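Local coordinates for isomaltose glucohydrolase (Kribbella flavida, PDB 5Z3E), which hydrolyses the alpha-1,6-glucosidic linkage of isomaltose from its non-reducing end, releasing beta-D-glucose and D-glucose, at residues A[159-164]-A[169-174]; A[331-336]-A[393-398]; A[340-345]-A[355-360]. The protein carries 1 engineered substitution. All coordinates share one frame; numbering follows the deposited sequence.

Interaction 1 of 3, residues A[159-164]-A[169-174]; sequences SVVTHA and LDLERW
Ala164 O is gripped twice: Leu169 N donates to it in the carbonyl plane, on a lone pair (N to O 2.9 Å, N-H...O 167°), and a water donates as well. The same water also donates to Leu169 O, so it clips the last turns of helix 151-167 to the chain that leaves it. The apolar side of this connection lies against the helix. Leu171 CD2 sits 3.6 Å from Ala164 CB, with Val160 flanking it. Val160 CG2, anti to the backbone N, slides past the indole of Trp174 and comes within 3.5 Å of its CE3. His163 reaches farther round the same six-membered ring, turning its ring edge to Trp174 CH2; the two ring planes stand at 51°. Leu169 CD1 crosses obliquely to His163 NE2 at 3.4 Å. Outside the two segments, Ser85 holds His163 ND1, while Asp98 accepts from Trp174 NE1 and forms a salt bridge with Arg173 NE. Trp174 is the N-cap residue of helix 175-188, which makes this a helix-loop-helix connection within the helical catalytic domain of family 15. Ser85 and Asp98 hold the two rings while Val160 and Leu169 pack against them, so the contact is apolar apart from one backbone bond and its water.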
loop_
_atom_site.group_PDB
_atom_site.type_symbol
_atom_site.label_atom_id
_atom_site.label_comp_id
_atom_site.label_asym_id
_atom_site.label_seq_id
_atom_site.Cartn_x
_atom_site.Cartn_y
_atom_site.Cartn_z
ATOM N N SER A 159 -1.776 8.180 4.470
ATOM C CA SER A 159 -2.959 7.694 5.163
ATOM C C SER A 159 -3.386 8.622 6.297
ATOM O O SER A 159 -4.572 8.951 6.441
ATOM C CB SER A 159 -2.700 6.281 5.667
ATOM O OG SER A 159 -3.722 5.797 6.485
ATOM N N VAL A 160 -2.448 9.015 7.142
ATOM C CA VAL A 160 -2.814 9.806 8.316
ATOM C C VAL A 160 -3.289 11.193 7.905
ATOM O O VAL A 160 -4.262 11.707 8.459
ATOM C CB VAL A 160 -1.672 9.814 9.373
ATOM C CG1 VAL A 160 -0.451 10.608 8.949
ATOM C CG2 VAL A 160 -2.204 10.317 10.702
ATOM N N VAL A 161 -2.639 11.810 6.915
ATOM C CA VAL A 161 -3.083 13.113 6.433
ATOM C C VAL A 161 -4.474 13.002 5.842
ATOM O O VAL A 161 -5.348 13.849 6.089
ATOM C CB VAL A 161 -2.076 13.677 5.421
ATOM C CG1 VAL A 161 -2.641 14.915 4.722
ATOM C CG2 VAL A 161 -0.766 14.030 6.107
ATOM N N THR A 162 -4.706 11.979 5.036
ATOM C CA THR A 162 -6.000 11.806 4.364
ATOM C C THR A 162 -7.105 11.599 5.387
ATOM O O THR A 162 -8.205 12.169 5.271
ATOM C CB THR A 162 -5.923 10.642 3.364
ATOM O OG1 THR A 162 -4.927 10.932 2.393
ATOM C CG2 THR A 162 -7.233 10.425 2.639
ATOM N N HIS A 163 -6.843 10.789 6.410
ATOM C CA HIS A 163 -7.801 10.547 7.482
ATOM C C HIS A 163 -8.138 11.825 8.236
ATOM O O HIS A 163 -9.300 12.124 8.496
ATOM C CB HIS A 163 -7.209 9.494 8.415
ATOM C CG HIS A 163 -8.016 9.254 9.639
ATOM N ND1 HIS A 163 -9.310 8.762 9.585
ATOM C CD2 HIS A 163 -7.701 9.451 10.939
ATOM C CE1 HIS A 163 -9.726 8.670 10.831
ATOM N NE2 HIS A 163 -8.784 9.079 11.676
ATOM N N ALA A 164 -7.106 12.585 8.612
ATOM C CA ALA A 164 -7.343 13.804 9.348
ATOM C C ALA A 164 -8.136 14.811 8.543
ATOM O O ALA A 164 -8.994 15.521 9.091
ATOM C CB ALA A 164 -6.033 14.405 9.826
ATOM N N LEU A 169 -9.674 16.355 11.823
ATOM C CA LEU A 169 -8.887 16.066 13.017
ATOM C C LEU A 169 -7.609 16.877 13.041
ATOM O O LEU A 169 -7.033 17.199 12.013
ATOM C CB LEU A 169 -8.553 14.588 13.083
ATOM C CG LEU A 169 -9.749 13.652 12.906
ATOM C CD1 LEU A 169 -9.290 12.206 12.908
ATOM C CD2 LEU A 169 -10.806 13.899 13.964
ATOM N N ASP A 170 -7.141 17.168 14.254
ATOM C CA ASP A 170 -5.886 17.897 14.488
ATOM C C ASP A 170 -4.697 16.938 14.400
ATOM O O ASP A 170 -4.509 16.057 15.235
ATOM C CB ASP A 170 -5.962 18.540 15.864
ATOM C CG ASP A 170 -4.797 19.418 16.203
ATOM O OD1 ASP A 170 -3.795 19.429 15.475
ATOM O OD2 ASP A 170 -4.877 20.094 17.265
ATOM N N LEU A 171 -3.870 17.135 13.376
ATOM C CA LEU A 171 -2.694 16.316 13.143
ATOM C C LEU A 171 -1.647 16.417 14.229
ATOM O O LEU A 171 -0.755 15.564 14.277
ATOM C CB LEU A 171 -2.076 16.606 11.775
ATOM C CG LEU A 171 -2.818 15.956 10.607
ATOM C CD1 LEU A 171 -2.479 16.639 9.315
ATOM C CD2 LEU A 171 -2.535 14.485 10.529
ATOM N N GLU A 172 -1.724 17.402 15.129
ATOM C CA GLU A 172 -0.761 17.445 16.231
ATOM C C GLU A 172 -0.820 16.172 17.069
ATOM O O GLU A 172 0.169 15.797 17.698
ATOM C CB GLU A 172 -0.951 18.712 17.069
ATOM C CG GLU A 172 0.104 18.939 18.135
ATOM C CD GLU A 172 1.501 19.251 17.637
ATOM O OE1 GLU A 172 1.702 19.562 16.472
ATOM O OE2 GLU A 172 2.429 19.217 18.462
ATOM N N ARG A 173 -1.970 15.474 17.088
ATOM C CA ARG A 173 -2.078 14.179 17.761
ATOM C C ARG A 173 -1.001 13.194 17.320
ATOM O O ARG A 173 -0.568 12.374 18.133
ATOM C CB ARG A 173 -3.479 13.612 17.477
ATOM C CG ARG A 173 -3.751 12.190 17.984
ATOM C CD ARG A 173 -5.209 11.880 17.876
ATOM N NE ARG A 173 -5.476 10.482 18.199
ATOM C CZ ARG A 173 -6.670 9.902 18.079
ATOM N NH1 ARG A 173 -7.704 10.620 17.669
ATOM N NH2 ARG A 173 -6.830 8.617 18.338
ATOM N N TRP A 174 -0.613 13.256 16.044
ATOM C CA TRP A 174 0.308 12.288 15.445
ATOM C C TRP A 174 1.574 12.944 14.897
ATOM O O TRP A 174 2.385 12.290 14.247
ATOM C CB TRP A 174 -0.411 11.515 14.329
ATOM C CG TRP A 174 -1.619 10.774 14.824
ATOM C CD1 TRP A 174 -1.638 9.774 15.744
ATOM C CD2 TRP A 174 -2.989 10.957 14.422
ATOM N NE1 TRP A 174 -2.917 9.319 15.945
ATOM C CE2 TRP A 174 -3.759 10.036 15.142
ATOM C CE3 TRP A 174 -3.643 11.822 13.536
ATOM C CZ2 TRP A 174 -5.148 9.932 14.973
ATOM C CZ3 TRP A 174 -5.006 11.725 13.405
ATOM C CH2 TRP A 174 -5.742 10.788 14.107
HETATM O O HOH W 1 -8.258 18.531 9.442
#

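Interaction 2 of 3, residues A[331-336]-A[393-398]; sequences GDTAGA and DELGLL
Leu395 supplies the contact with one forked end. Its CD2 lies 3.9 Å from Ala336 CB and 4.0 Å from Thr333 CG2, bridging two positions one turn apart on helix 333-344, and its CD1 rests more distantly on Ala336 CB, at 4.2 Å. Thr333 turns its methyl to this work: CG2 is anti to the backbone N, whereas OG1 lies beside that N (chi1 -54°), and the methyl and the leucine slide past each other in opposite directions. No hydrogen bond crosses between the segments; the contact is van der Waals throughout. It illustrates how two helices can meet through their ends, for Leu395 is the first residue beyond helix 382-394 and Thr333 the first residue of helix 333-344. Each end is shaped by its own capping motif. Gly396, with positive phi, is the C-prime residue of a Schellman motif, its N bonded to Asp393 O (2.9 Å) and Leu397 N returning to Ala392 O. On the other segment, Gly331 closes helix 317-329 with a second Schellman motif, and Asp332 begins the next helix as its N-cap, OD1 accepting from Gly335 N (2.9 Å) from well above the carboxylate plane. These caps fix where one helix stops and the next starts, and so where Thr333, Ala336 and Leu395 come to lie. Farther out, Leu337 and Leu340 of helix 333-344 also touch Leu395, Ala328 of helix 317-329 backs Ala336, and Arg86 forms salt bridges with both Asp393 OD2 and Glu394 OE2, tying the end of helix 382-394 to helix 74-87.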
loop_
_atom_site.group_PDB
_atom_site.type_symbol
_atom_site.label_atom_id
_atom_site.label_comp_id
_atom_site.label_asym_id
_atom_site.label_seq_id
_atom_site.Cartn_x
_atom_site.Cartn_y
_atom_site.Cartn_z
ATOM N N GLY A 331 -12.867 7.802 -14.726
ATOM C CA GLY A 331 -14.187 7.874 -15.337
ATOM C C GLY A 331 -14.668 6.569 -15.935
ATOM O O GLY A 331 -15.774 6.553 -16.472
ATOM N N ASP A 332 -13.899 5.498 -15.879
ATOM C CA ASP A 332 -14.303 4.204 -16.389
ATOM C C ASP A 332 -15.019 3.432 -15.289
ATOM O O ASP A 332 -14.493 2.491 -14.676
ATOM C CB ASP A 332 -13.129 3.419 -16.951
ATOM C CG ASP A 332 -13.534 2.135 -17.644
ATOM O OD1 ASP A 332 -14.735 1.796 -17.668
ATOM O OD2 ASP A 332 -12.605 1.445 -18.143
ATOM N N THR A 333 -16.242 3.852 -15.027
ATOM C CA THR A 333 -17.041 3.257 -13.982
ATOM C C THR A 333 -17.322 1.786 -14.255
ATOM O O THR A 333 -17.290 0.948 -13.353
ATOM C CB THR A 333 -18.383 4.031 -13.840
ATOM O OG1 THR A 333 -18.091 5.404 -13.662
ATOM C CG2 THR A 333 -19.194 3.487 -12.681
ATOM N N ALA A 334 -17.639 1.462 -15.502
ATOM C CA ALA A 334 -17.916 0.074 -15.845
ATOM C C ALA A 334 -16.697 -0.802 -15.574
ATOM O O ALA A 334 -16.834 -1.934 -15.083
ATOM C CB ALA A 334 -18.353 -0.043 -17.295
ATOM N N GLY A 335 -15.514 -0.329 -15.925
ATOM C CA GLY A 335 -14.312 -1.103 -15.681
ATOM C C GLY A 335 -14.074 -1.276 -14.197
ATOM O O GLY A 335 -13.665 -2.346 -13.723
ATOM N N ALA A 336 -14.305 -0.216 -13.427
ATOM C CA ALA A 336 -14.191 -0.299 -11.977
ATOM C C ALA A 336 -15.131 -1.361 -11.423
ATOM O O ALA A 336 -14.736 -2.195 -10.587
ATOM C CB ALA A 336 -14.461 1.044 -11.351
ATOM N N ASP A 393 -16.318 2.351 -1.734
ATOM C CA ASP A 393 -16.599 3.736 -1.432
ATOM C C ASP A 393 -16.456 4.625 -2.671
ATOM O O ASP A 393 -17.273 5.525 -2.888
ATOM C CB ASP A 393 -15.640 4.221 -0.332
ATOM C CG ASP A 393 -15.966 5.596 0.124
ATOM O OD1 ASP A 393 -17.158 5.854 0.441
ATOM O OD2 ASP A 393 -15.031 6.412 0.186
ATOM N N GLU A 394 -15.429 4.394 -3.467
ATOM C CA GLU A 394 -15.256 5.165 -4.709
ATOM C C GLU A 394 -16.484 5.037 -5.614
ATOM O O GLU A 394 -16.800 5.971 -6.360
ATOM C CB GLU A 394 -14.027 4.667 -5.436
ATOM C CG GLU A 394 -12.785 5.143 -4.900
ATOM C CD GLU A 394 -12.579 6.658 -5.151
ATOM O OE1 GLU A 394 -12.378 7.089 -6.284
ATOM O OE2 GLU A 394 -12.597 7.333 -4.159
ATOM N N LEU A 395 -17.122 3.880 -5.574
ATOM C CA LEU A 395 -18.287 3.607 -6.414
ATOM C C LEU A 395 -19.574 3.939 -5.699
ATOM O O LEU A 395 -20.654 3.659 -6.249
ATOM C CB LEU A 395 -18.228 2.142 -6.862
ATOM C CG LEU A 395 -17.106 1.871 -7.892
ATOM C CD1 LEU A 395 -16.885 0.374 -8.040
ATOM C CD2 LEU A 395 -17.418 2.528 -9.224
ATOM N N GLY A 396 -19.527 4.580 -4.521
ATOM C CA GLY A 396 -20.697 5.105 -3.842
ATOM C C GLY A 396 -21.501 4.050 -3.154
ATOM O O GLY A 396 -22.697 4.300 -2.872
ATOM N N LEU A 397 -20.893 2.927 -2.812
ATOM C CA LEU A 397 -21.573 1.769 -2.357
ATOM C C LEU A 397 -21.474 1.479 -0.922
ATOM O O LEU A 397 -22.033 0.457 -0.497
ATOM C CB LEU A 397 -21.143 0.539 -3.107
ATOM C CG LEU A 397 -21.192 0.643 -4.623
ATOM C CD1 LEU A 397 -20.634 -0.612 -5.231
ATOM C CD2 LEU A 397 -22.614 0.894 -5.115
ATOM N N LEU A 398 -20.926 2.345 -0.113
ATOM C CA LEU A 398 -20.859 2.080 1.298
ATOM C C LEU A 398 -22.247 2.511 1.846
ATOM O O LEU A 398 -22.697 3.658 1.532
ATOM C CB LEU A 398 -19.744 2.840 2.015
ATOM C CG LEU A 398 -18.363 2.217 1.649
ATOM C CD1 LEU A 398 -17.295 2.838 2.501
ATOM C CD2 LEU A 398 -18.262 0.714 1.778
#

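Interaction 3 of 3, residues A[340-345]-A[355-360]; sequences LRWIAD and AQVPHH. Engineered in segment 355-360: Ala355 (natural residue Glu).
Two torsions bring Trp342 and Val357 together. In Trp342, CG is anti to the backbone N (chi1 -177°) and the indole stands almost perpendicular to the CA-CB-CG plane (chi2 87°), carrying its six-membered ring out from helix 333-344. In Val357, CG1 is anti to the carbonyl carbon, and CG2, lodged between the backbone N and the carbonyl carbon, is the branch that meets the indole. The side chains approach from opposite directions. CG2 of Val357 comes to 3.5 Å from Trp342 CZ2 and 3.7 Å from Trp342 CH2, an oblique approach to the ring. His359 joins the same meeting: Trp342 CZ2 is 4.4 Å from His359 CD2, at the edge of the imidazole and near its plane. The imidazole also turns one face to CB of Val357, so Val357, Trp342 and His359 form one cluster in which each touches the other two. Gln346 fixes this corner, its OE1 bonded to His359 NE2 and its NE2 to the backbone O of Trp342, while its side chain also touches Val357. Strand 356-357 pairs antiparallel with strand 315-316, and Gln315 and Ile317 line the indole together with Ser320 of helix 317-329. At the far end of the segment stands Ala355, engineered in place of the natural Glu, a position inferred to be a proton acceptor, probably a general base of this inverting family; it makes no contact with segment 340-345. The chemistry is therefore divided: carbon contacts join helix to strand at Val357, just after the inferred catalytic position, while backbone bonding to Gln315 and the bonds of Gln346 supply the polar part.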
loop_
_atom_site.group_PDB
_atom_site.type_symbol
_atom_site.label_atom_id
_atom_site.label_comp_id
_atom_site.label_asym_id
_atom_site.label_seq_id
_atom_site.Cartn_x
_atom_site.Cartn_y
_atom_site.Cartn_z
ATOM N N LEU A 340 -14.624 -4.752 -9.159
ATOM C CA LEU A 340 -15.327 -4.928 -7.900
ATOM C C LEU A 340 -16.064 -6.271 -7.871
ATOM O O LEU A 340 -16.026 -6.994 -6.872
ATOM C CB LEU A 340 -16.276 -3.779 -7.644
ATOM C CG LEU A 340 -16.970 -3.797 -6.303
ATOM C CD1 LEU A 340 -15.978 -3.479 -5.190
ATOM C CD2 LEU A 340 -18.154 -2.829 -6.271
ATOM N N ARG A 341 -16.753 -6.598 -8.961
ATOM C CA ARG A 341 -17.490 -7.865 -9.040
ATOM C C ARG A 341 -16.537 -9.050 -8.930
ATOM O O ARG A 341 -16.828 -10.038 -8.267
ATOM C CB ARG A 341 -18.300 -7.942 -10.334
ATOM C CG ARG A 341 -19.440 -6.978 -10.426
ATOM C CD ARG A 341 -20.226 -7.188 -11.727
ATOM N NE ARG A 341 -21.238 -6.157 -11.903
ATOM C CZ ARG A 341 -21.156 -5.161 -12.781
ATOM N NH1 ARG A 341 -20.097 -5.081 -13.586
ATOM N NH2 ARG A 341 -22.085 -4.239 -12.808
ATOM N N TRP A 342 -15.398 -8.969 -9.622
ATOM C CA TRP A 342 -14.418 -10.062 -9.551
ATOM C C TRP A 342 -13.946 -10.287 -8.120
ATOM O O TRP A 342 -13.886 -11.419 -7.638
ATOM C CB TRP A 342 -13.212 -9.804 -10.474
ATOM C CG TRP A 342 -12.232 -10.945 -10.458
ATOM C CD1 TRP A 342 -12.283 -12.064 -11.241
ATOM C CD2 TRP A 342 -11.113 -11.126 -9.588
ATOM N NE1 TRP A 342 -11.269 -12.909 -10.932
ATOM C CE2 TRP A 342 -10.528 -12.367 -9.910
ATOM C CE3 TRP A 342 -10.539 -10.354 -8.568
ATOM C CZ2 TRP A 342 -9.413 -12.866 -9.237
ATOM C CZ3 TRP A 342 -9.428 -10.840 -7.931
ATOM C CH2 TRP A 342 -8.872 -12.093 -8.253
ATOM N N ILE A 343 -13.636 -9.203 -7.412
ATOM C CA ILE A 343 -13.207 -9.330 -6.029
ATOM C C ILE A 343 -14.291 -10.010 -5.190
ATOM O O ILE A 343 -14.016 -10.914 -4.408
ATOM C CB ILE A 343 -12.889 -7.963 -5.420
ATOM C CG1 ILE A 343 -11.661 -7.366 -6.122
ATOM C CG2 ILE A 343 -12.705 -8.094 -3.915
ATOM C CD1 ILE A 343 -11.557 -5.879 -5.897
ATOM N N ALA A 344 -15.545 -9.574 -5.328
ATOM C CA ALA A 344 -16.624 -10.125 -4.523
ATOM C C ALA A 344 -16.752 -11.626 -4.763
ATOM O O ALA A 344 -17.099 -12.371 -3.842
ATOM C CB ALA A 344 -17.920 -9.405 -4.801
ATOM N N ASP A 345 -16.498 -12.070 -5.990
ATOM C CA ASP A 345 -16.581 -13.484 -6.326
ATOM C C ASP A 345 -15.468 -14.305 -5.675
ATOM O O ASP A 345 -15.533 -15.548 -5.739
ATOM C CB ASP A 345 -16.542 -13.651 -7.841
ATOM C CG ASP A 345 -17.813 -13.188 -8.526
ATOM O OD1 ASP A 345 -18.865 -13.027 -7.856
ATOM O OD2 ASP A 345 -17.779 -13.026 -9.778
ATOM N N ALA A 355 -5.594 -13.261 0.107
ATOM C CA ALA A 355 -4.603 -12.425 -0.564
ATOM C C ALA A 355 -4.697 -12.568 -2.089
ATOM O O ALA A 355 -4.626 -11.603 -2.837
ATOM C CB ALA A 355 -3.213 -12.776 -0.099
ATOM N N GLN A 356 -4.828 -13.821 -2.546
ATOM C CA GLN A 356 -4.816 -14.137 -3.960
ATOM C C GLN A 356 -5.595 -15.411 -4.189
ATOM O O GLN A 356 -5.830 -16.159 -3.233
ATOM C CB GLN A 356 -3.405 -14.296 -4.484
ATOM C CG GLN A 356 -2.619 -15.446 -3.839
ATOM C CD GLN A 356 -1.296 -15.682 -4.517
ATOM O OE1 GLN A 356 -1.236 -15.999 -5.719
ATOM N NE2 GLN A 356 -0.204 -15.498 -3.779
ATOM N N VAL A 357 -5.956 -15.635 -5.438
ATOM C CA VAL A 357 -6.639 -16.873 -5.867
ATOM C C VAL A 357 -5.917 -17.445 -7.054
ATOM O O VAL A 357 -5.280 -16.737 -7.821
ATOM C CB VAL A 357 -8.108 -16.612 -6.193
ATOM C CG1 VAL A 357 -8.880 -16.237 -4.928
ATOM C CG2 VAL A 357 -8.308 -15.618 -7.295
ATOM N N PRO A 358 -6.066 -18.762 -7.266
ATOM C CA PRO A 358 -5.302 -19.450 -8.319
ATOM C C PRO A 358 -6.080 -19.724 -9.591
ATOM O O PRO A 358 -5.729 -20.662 -10.307
ATOM C CB PRO A 358 -4.937 -20.732 -7.620
ATOM C CG PRO A 358 -6.151 -21.081 -6.807
ATOM C CD PRO A 358 -6.601 -19.711 -6.268
ATOM N N HIS A 359 -7.158 -18.975 -9.888
ATOM C CA HIS A 359 -7.946 -19.261 -11.098
ATOM C C HIS A 359 -7.076 -19.200 -12.337
ATOM O O HIS A 359 -7.239 -20.008 -13.248
ATOM C CB HIS A 359 -9.140 -18.326 -11.282
ATOM C CG HIS A 359 -10.051 -18.213 -10.117
ATOM N ND1 HIS A 359 -10.506 -19.300 -9.455
ATOM C CD2 HIS A 359 -10.582 -17.147 -9.467
ATOM C CE1 HIS A 359 -11.285 -18.908 -8.445
ATOM N NE2 HIS A 359 -11.332 -17.594 -8.459
ATOM N N HIS A 360 -6.184 -18.227 -12.389
ATOM C CA HIS A 360 -5.138 -18.199 -13.386
ATOM C C HIS A 360 -3.811 -18.085 -12.644
ATOM O O HIS A 360 -3.671 -17.220 -11.780
ATOM C CB HIS A 360 -5.292 -17.020 -14.367
ATOM C CG HIS A 360 -4.290 -17.043 -15.460
ATOM N ND1 HIS A 360 -3.214 -16.187 -15.528
ATOM C CD2 HIS A 360 -4.166 -17.862 -16.518
ATOM C CE1 HIS A 360 -2.467 -16.470 -16.575
ATOM N NE2 HIS A 360 -3.039 -17.495 -17.202
#

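In the fold
From the N terminus, interaction 1 closes first, a tight loop of four residues that turns helix 151-167 back toward helix 175-188. It ends well before the others begin, and its centre lies about 33 Å from that of interaction 3, on the opposite side of the chain's centre. Interaction 2 then opens at residues 331-336 and closes only at 393-398, joining the start of helix 333-344 to the end of helix 382-394. Within that long loop lies interaction 3, which links the later part of helix 333-344 to strand 356-357 across nine intervening residues. Interactions 2 and 3 therefore share a helix, and they touch where Leu340 packs against Leu395 and Leu397.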